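Local coordinates for 2-pyrone-4,6-dicarboxylic acid hydrolase, putative (PDB 2FFI), which probably hydrolyses the lactone ring of 2-pyrone-4,6-dicarboxylate, as a TIM-barrel member of the amidohydrolase family, at residues Ala99-Arg103 with Leu104-Gly108; His143-Val146 with Ala147-Pro150; Pro180-Ala183 with Glu184-Leu188. All blocks are in the same frame, centred on the assembly; numbering follows the deposited sequence.

All three contacts are local, each made where a helix of the TIM barrel begins or ends, and they show how chemistry follows position. Contact 1 closes helix 95-102 and leads into strand 108-110; contact 2 leads from strand 139-142 into helix 149-156; contact 3 spans the short helix 182-185. Each is partly buried, with exposed residues beside buried ones. Backbone bonds dominate contact 1, a salt bridge marks contact 2, and an aromatic-leucine pair marks contact 3. Contacts 2 and 3 touch, with Val146 and Pro150 against Gly181, Phe182 and Glu184, whereas contact 1 lies apart, its centre about 32 Å from that of contact 3.

Contact 1: residues Ala99-Arg103 with Leu104-Gly108; sequences AEMAR and LGVRG
Two backbone amides converge on one carbonyl oxygen from opposite faces of its plane: Met101 O accepts from Leu104 N on one face and from Val106 N on the other. The Val106 bond is the straighter, 165° at the hydrogen and 3.2 Å from Val106 N to Met101 O. Gly105 N adds weak bonds to Met101 O and Ala102 O, drawing the chain into a tight turn. Gly105 takes a positive phi of 126°, and at its backbone angles a beta carbon would press on the preceding carbonyl oxygen.

Two side chains, Leu104 and Val106, lie against the end of the helix. Val106 directs its CG1 branch at the helix, where it meets Met101 CB, so that the selenomethionine is touched at the root of its chain. Leu104 lies back along the helix, its CG over Glu100 O; with CG set anti to the carbonyl carbon (chi1 -69°), its branches run beside that oxygen. A CA-H...O contact of 3.4 Å from Ala102 CA to Val106 O adds a further link between helix and loop. Trp138 touches Met101, Ala102 and Val106, while Leu73 and Gln77 of helix 70-78 meet Leu104. The bonds from Val106 N to Met101 O and from Gly105 N to Ala102 O, with Gly105 as C-prime residue, define the Schellman motif that ends helix 95-102 ahead of strand 108-110.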
loop_
_atom_site.group_PDB
_atom_site.type_symbol
_atom_site.label_atom_id
_atom_site.label_comp_id
_atom_site.label_asym_id
_atom_site.label_seq_id
_atom_site.Cartn_x
_atom_site.Cartn_y
_atom_site.Cartn_z
ATOM N N ALA A 99 18.544 -8.422 -0.549
ATOM C CA ALA A 99 19.026 -8.299 -1.909
ATOM C C ALA A 99 18.326 -9.320 -2.764
ATOM O O ALA A 99 17.780 -8.979 -3.808
ATOM C CB ALA A 99 20.514 -8.522 -1.947
ATOM N N GLU A 100 18.340 -10.573 -2.316
ATOM C CA GLU A 100 17.697 -11.660 -3.052
ATOM C C GLU A 100 16.204 -11.409 -3.245
ATOM O O GLU A 100 15.610 -11.938 -4.179
ATOM C CB GLU A 100 17.912 -12.998 -2.339
ATOM C CG GLU A 100 17.339 -14.196 -3.091
ATOM C CD GLU A 100 18.101 -15.484 -2.802
ATOM O OE1 GLU A 100 18.338 -15.773 -1.599
ATOM O OE2 GLU A 100 18.459 -16.212 -3.772
HETATM N N MSE A 101 15.603 -10.598 -2.375
HETATM C CA MSE A 101 14.196 -10.292 -2.513
HETATM C C MSE A 101 14.031 -9.209 -3.567
HETATM O O MSE A 101 13.161 -9.311 -4.444
HETATM C CB MSE A 101 13.610 -9.826 -1.185
HETATM C CG MSE A 101 13.324 -10.951 -0.201
HETATM SE SE MSE A 101 12.628 -10.295 1.498
HETATM C CE MSE A 101 12.236 -12.007 2.327
ATOM N N ALA A 102 14.872 -8.178 -3.489
ATOM C CA ALA A 102 14.808 -7.075 -4.446
ATOM C C ALA A 102 15.082 -7.649 -5.815
ATOM O O ALA A 102 14.600 -7.155 -6.831
ATOM C CB ALA A 102 15.841 -6.015 -4.115
ATOM N N ARG A 103 15.864 -8.708 -5.837
ATOM C CA ARG A 103 16.170 -9.325 -7.097
ATOM C C ARG A 103 14.904 -10.019 -7.591
ATOM O O ARG A 103 14.733 -10.237 -8.792
ATOM C CB ARG A 103 17.310 -10.317 -6.908
ATOM C CG ARG A 103 17.974 -10.784 -8.196
ATOM C CD ARG A 103 19.137 -11.716 -7.882
ATOM N NE ARG A 103 20.096 -11.103 -6.957
ATOM C CZ ARG A 103 20.563 -11.698 -5.861
ATOM N NH1 ARG A 103 21.429 -11.067 -5.086
ATOM N NH2 ARG A 103 20.154 -12.918 -5.532
ATOM N N LEU A 104 14.006 -10.350 -6.667
ATOM C CA LEU A 104 12.760 -11.024 -7.032
ATOM C C LEU A 104 11.680 -10.038 -7.412
ATOM O O LEU A 104 10.709 -10.403 -8.069
ATOM C CB LEU A 104 12.240 -11.886 -5.882
ATOM C CG LEU A 104 13.036 -13.128 -5.505
ATOM C CD1 LEU A 104 12.416 -13.794 -4.272
ATOM C CD2 LEU A 104 13.056 -14.095 -6.694
ATOM N N GLY A 105 11.845 -8.794 -6.989
ATOM C CA GLY A 105 10.855 -7.796 -7.314
ATOM C C GLY A 105 10.258 -7.023 -6.153
ATOM O O GLY A 105 9.442 -6.121 -6.379
ATOM N N VAL A 106 10.639 -7.339 -4.915
ATOM C CA VAL A 106 10.082 -6.576 -3.798
ATOM C C VAL A 106 10.852 -5.276 -3.615
ATOM O O VAL A 106 12.095 -5.259 -3.590
ATOM C CB VAL A 106 10.024 -7.406 -2.495
ATOM C CG1 VAL A 106 10.984 -8.525 -2.570
ATOM C CG2 VAL A 106 10.287 -6.515 -1.282
ATOM N N ARG A 107 10.099 -4.185 -3.525
ATOM C CA ARG A 107 10.694 -2.867 -3.408
ATOM C C ARG A 107 10.384 -2.085 -2.126
ATOM O O ARG A 107 10.641 -0.880 -2.039
ATOM C CB ARG A 107 10.285 -2.024 -4.613
ATOM C CG ARG A 107 11.394 -1.740 -5.616
ATOM C CD ARG A 107 11.930 -2.997 -6.258
ATOM N NE ARG A 107 12.239 -2.739 -7.650
ATOM C CZ ARG A 107 12.649 -3.670 -8.496
ATOM N NH1 ARG A 107 12.892 -3.347 -9.763
ATOM N NH2 ARG A 107 12.819 -4.917 -8.072
ATOM N N GLY A 108 9.826 -2.759 -1.128
ATOM C CA GLY A 108 9.503 -2.063 0.102
ATOM C C GLY A 108 9.180 -3.017 1.218
ATOM O O GLY A 108 9.110 -4.226 0.992
#

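Contact 2: residues His143-Val146 with Ala147-Pro150; sequences HRQV and ADIP
This is a local turn contact at the entrance to helix 149-156, in the loop that follows strand 139-142, and a salt bridge between Arg144 and Asp148 spans it. Arg144 NH1 lies 2.7 Å from Asp148 OD1. The guanidinium and carboxylate planes stand 75° apart, so a single nitrogen and a single oxygen meet instead of two parallel pairs. Arg144 reaches this point with its chain extended from CG to NE, having left the backbone with CG anti to N (chi1 -152°), and its CD crosses near Asp148 CB. The other terminal nitrogen, NH2, is hydrogen-bonded to Gln116 O, which ties the arginine to a neighbouring loop as well. With an alanine here, the Asp148 carboxylate would probably lose its positive mate and Gln116 O this donor.

In the TIM-barrel fold such a strand-to-helix loop sits at the C-terminal end of the strands, and here the turn leading into the helix gathers on Gln145 O. It receives Asp148 N at 2.9 Å and, weakly, Ile149 N. Ile149 N also bonds to Val146 O. Pro150 sets its ring CD beside the same oxygen. Ile149 turns its CG1 branch back against Gln145 O and Val146 CA, with CD1 continuing to Arg144 O. The Gln145 amide runs side by side with the Asp148 carboxylate, the two planes nearly perpendicular at 88°. Val146 is buried, and Phe182 of helix 182-185 touches it.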
loop_
_atom_site.group_PDB
_atom_site.type_symbol
_atom_site.label_atom_id
_atom_site.label_comp_id
_atom_site.label_asym_id
_atom_site.label_seq_id
_atom_site.Cartn_x
_atom_site.Cartn_y
_atom_site.Cartn_z
ATOM N N HIS A 143 0.551 1.818 7.925
ATOM C CA HIS A 143 -0.865 1.543 7.945
ATOM C C HIS A 143 -1.369 1.680 9.381
ATOM O O HIS A 143 -1.216 0.762 10.181
ATOM C CB HIS A 143 -1.111 0.138 7.422
ATOM C CG HIS A 143 -2.557 -0.239 7.383
ATOM N ND1 HIS A 143 -3.567 0.690 7.262
ATOM C CD2 HIS A 143 -3.165 -1.448 7.439
ATOM C CE1 HIS A 143 -4.738 0.072 7.245
ATOM N NE2 HIS A 143 -4.517 -1.227 7.351
ATOM N N ARG A 144 -1.947 2.832 9.712
ATOM C CA ARG A 144 -2.460 3.055 11.059
ATOM C C ARG A 144 -3.336 4.305 11.105
ATOM O O ARG A 144 -3.338 5.081 10.153
ATOM C CB ARG A 144 -1.300 3.182 12.048
ATOM C CG ARG A 144 -1.663 2.746 13.461
ATOM C CD ARG A 144 -0.463 2.799 14.386
ATOM N NE ARG A 144 -0.609 1.899 15.535
ATOM C CZ ARG A 144 -1.500 2.058 16.507
ATOM N NH1 ARG A 144 -2.339 3.088 16.488
ATOM N NH2 ARG A 144 -1.543 1.182 17.498
ATOM N N GLN A 145 -4.078 4.510 12.196
ATOM C CA GLN A 145 -4.957 5.685 12.281
ATOM C C GLN A 145 -4.184 6.935 11.926
ATOM O O GLN A 145 -3.038 7.073 12.337
ATOM C CB GLN A 145 -5.523 5.899 13.689
ATOM C CG GLN A 145 -6.134 4.705 14.368
ATOM C CD GLN A 145 -5.117 3.946 15.159
ATOM O OE1 GLN A 145 -4.443 3.061 14.644
ATOM N NE2 GLN A 145 -4.978 4.307 16.421
ATOM N N VAL A 146 -4.812 7.864 11.211
ATOM C CA VAL A 146 -4.116 9.088 10.832
ATOM C C VAL A 146 -3.512 9.767 12.044
ATOM O O VAL A 146 -2.500 10.457 11.928
ATOM C CB VAL A 146 -5.039 10.115 10.160
ATOM C CG1 VAL A 146 -5.988 10.721 11.177
ATOM C CG2 VAL A 146 -4.201 11.203 9.527
ATOM N N ALA A 147 -4.137 9.565 13.204
ATOM C CA ALA A 147 -3.682 10.179 14.446
ATOM C C ALA A 147 -2.239 9.836 14.775
ATOM O O ALA A 147 -1.514 10.676 15.308
ATOM C CB ALA A 147 -4.589 9.771 15.590
ATOM N N ASP A 148 -1.817 8.621 14.431
ATOM C CA ASP A 148 -0.453 8.175 14.712
ATOM C C ASP A 148 0.530 8.292 13.541
ATOM O O ASP A 148 1.749 8.169 13.724
ATOM C CB ASP A 148 -0.484 6.733 15.216
ATOM C CG ASP A 148 -1.007 6.636 16.627
ATOM O OD1 ASP A 148 -1.849 5.743 16.899
ATOM O OD2 ASP A 148 -0.570 7.462 17.469
ATOM N N ILE A 149 0.011 8.554 12.345
ATOM C CA ILE A 149 0.855 8.679 11.166
ATOM C C ILE A 149 1.974 9.712 11.305
ATOM O O ILE A 149 3.145 9.366 11.186
ATOM C CB ILE A 149 -0.003 8.995 9.924
ATOM C CG1 ILE A 149 -0.934 7.822 9.654
ATOM C CG2 ILE A 149 0.868 9.260 8.707
ATOM C CD1 ILE A 149 -0.219 6.516 9.500
ATOM N N PRO A 150 1.637 10.988 11.563
ATOM C CA PRO A 150 2.698 11.997 11.699
ATOM C C PRO A 150 3.813 11.654 12.699
ATOM O O PRO A 150 4.925 12.172 12.591
ATOM C CB PRO A 150 1.935 13.262 12.093
ATOM C CG PRO A 150 0.706 12.726 12.783
ATOM C CD PRO A 150 0.322 11.565 11.886
#

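Contact 3: residues Pro180-Ala183 with Glu184-Leu188; sequences PGFA and ELLTL
Phe182 overlaps Leu186 one helical turn on, the CE2 corner of its ring lying 3.5 Å from Leu186 CD2. This is the familiar i to i+4 pairing of side chains along a helix, here from the start of helix 182-185 to the residue just past its end, in the beta-alpha-beta unit that links strand 163-165 with strand 194-199 of the TIM barrel. The two side chains cross at a slant, and the two methyls of Leu186 share CE2 of Phe182, CD1 also reaching CD2 of the ring and Leu186 CD2 also reaching CZ. The phenylalanine ring is swung there by a CG placed anti to its backbone N (chi1 -157°). Leu222 of helix 208-225 touches both residues, extending this apolar patch to the next helix.

The backbone beneath is held by bonds from Leu185 N to Gly181 O and from Leu186 N to Phe182 O, the latter 3.1 Å long. Leu185 CB also rests against Phe182 O, and Leu185 O in turn accepts a hydrogen bond from His225. Where the helix gives out, a side chain joins the pattern: Thr187 OG1 donates to Ala183 O at 3.2 Å, tilted 32° from the plane of that carbonyl.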
loop_
_atom_site.group_PDB
_atom_site.type_symbol
_atom_site.label_atom_id
_atom_site.label_comp_id
_atom_site.label_asym_id
_atom_site.label_seq_id
_atom_site.Cartn_x
_atom_site.Cartn_y
_atom_site.Cartn_z
ATOM N N PRO A 180 -7.542 15.223 14.045
ATOM C CA PRO A 180 -6.338 15.254 14.871
ATOM C C PRO A 180 -5.077 14.760 14.164
ATOM O O PRO A 180 -3.976 15.221 14.461
ATOM C CB PRO A 180 -6.725 14.385 16.061
ATOM C CG PRO A 180 -7.666 13.400 15.455
ATOM C CD PRO A 180 -8.536 14.300 14.618
ATOM N N GLY A 181 -5.215 13.825 13.234
ATOM C CA GLY A 181 -4.025 13.341 12.551
ATOM C C GLY A 181 -3.868 13.818 11.111
ATOM O O GLY A 181 -2.759 14.042 10.617
ATOM N N PHE A 182 -4.992 13.975 10.429
ATOM C CA PHE A 182 -4.969 14.399 9.046
ATOM C C PHE A 182 -4.497 15.827 8.874
ATOM O O PHE A 182 -3.931 16.183 7.845
ATOM C CB PHE A 182 -6.345 14.259 8.431
ATOM C CG PHE A 182 -6.312 14.145 6.951
ATOM C CD1 PHE A 182 -5.929 12.956 6.353
ATOM C CD2 PHE A 182 -6.662 15.218 6.150
ATOM C CE1 PHE A 182 -5.901 12.836 4.979
ATOM C CE2 PHE A 182 -6.636 15.108 4.771
ATOM C CZ PHE A 182 -6.256 13.912 4.184
ATOM N N ALA A 183 -4.760 16.653 9.876
ATOM C CA ALA A 183 -4.354 18.044 9.823
ATOM C C ALA A 183 -2.841 18.130 9.731
ATOM O O ALA A 183 -2.306 18.780 8.832
ATOM C CB ALA A 183 -4.838 18.774 11.048
ATOM N N GLU A 184 -2.150 17.476 10.660
ATOM C CA GLU A 184 -0.684 17.490 10.667
ATOM C C GLU A 184 -0.153 16.925 9.357
ATOM O O GLU A 184 0.923 17.287 8.910
ATOM C CB GLU A 184 -0.147 16.649 11.832
ATOM C CG GLU A 184 -0.606 17.077 13.214
ATOM C CD GLU A 184 -0.197 16.088 14.308
ATOM O OE1 GLU A 184 -0.759 14.970 14.347
ATOM O OE2 GLU A 184 0.694 16.424 15.124
ATOM N N LEU A 185 -0.927 16.035 8.749
ATOM C CA LEU A 185 -0.545 15.410 7.492
ATOM C C LEU A 185 -0.508 16.435 6.340
ATOM O O LEU A 185 0.417 16.417 5.524
ATOM C CB LEU A 185 -1.519 14.264 7.188
ATOM C CG LEU A 185 -1.202 13.215 6.124
ATOM C CD1 LEU A 185 -1.396 13.812 4.745
ATOM C CD2 LEU A 185 0.217 12.704 6.304
ATOM N N LEU A 186 -1.492 17.335 6.288
ATOM C CA LEU A 186 -1.557 18.350 5.234
ATOM C C LEU A 186 -0.588 19.480 5.494
ATOM O O LEU A 186 -0.559 20.460 4.755
ATOM C CB LEU A 186 -2.958 18.948 5.140
ATOM C CG LEU A 186 -4.125 17.988 5.033
ATOM C CD1 LEU A 186 -5.401 18.782 5.005
ATOM C CD2 LEU A 186 -3.971 17.136 3.798
ATOM N N THR A 187 0.196 19.346 6.554
ATOM C CA THR A 187 1.147 20.379 6.926
ATOM C C THR A 187 2.477 19.735 7.263
ATOM O O THR A 187 3.432 20.417 7.622
ATOM C CB THR A 187 0.652 21.163 8.168
ATOM O OG1 THR A 187 -0.738 21.472 8.017
ATOM C CG2 THR A 187 1.420 22.467 8.326
ATOM N N LEU A 188 2.540 18.414 7.141
ATOM C CA LEU A 188 3.761 17.679 7.466
ATOM C C LEU A 188 4.991 18.212 6.739
ATOM O O LEU A 188 4.883 18.874 5.709
ATOM C CB LEU A 188 3.590 16.193 7.145
ATOM C CG LEU A 188 4.691 15.249 7.633
ATOM C CD1 LEU A 188 4.799 15.308 9.158
ATOM C CD2 LEU A 188 4.365 13.832 7.179
#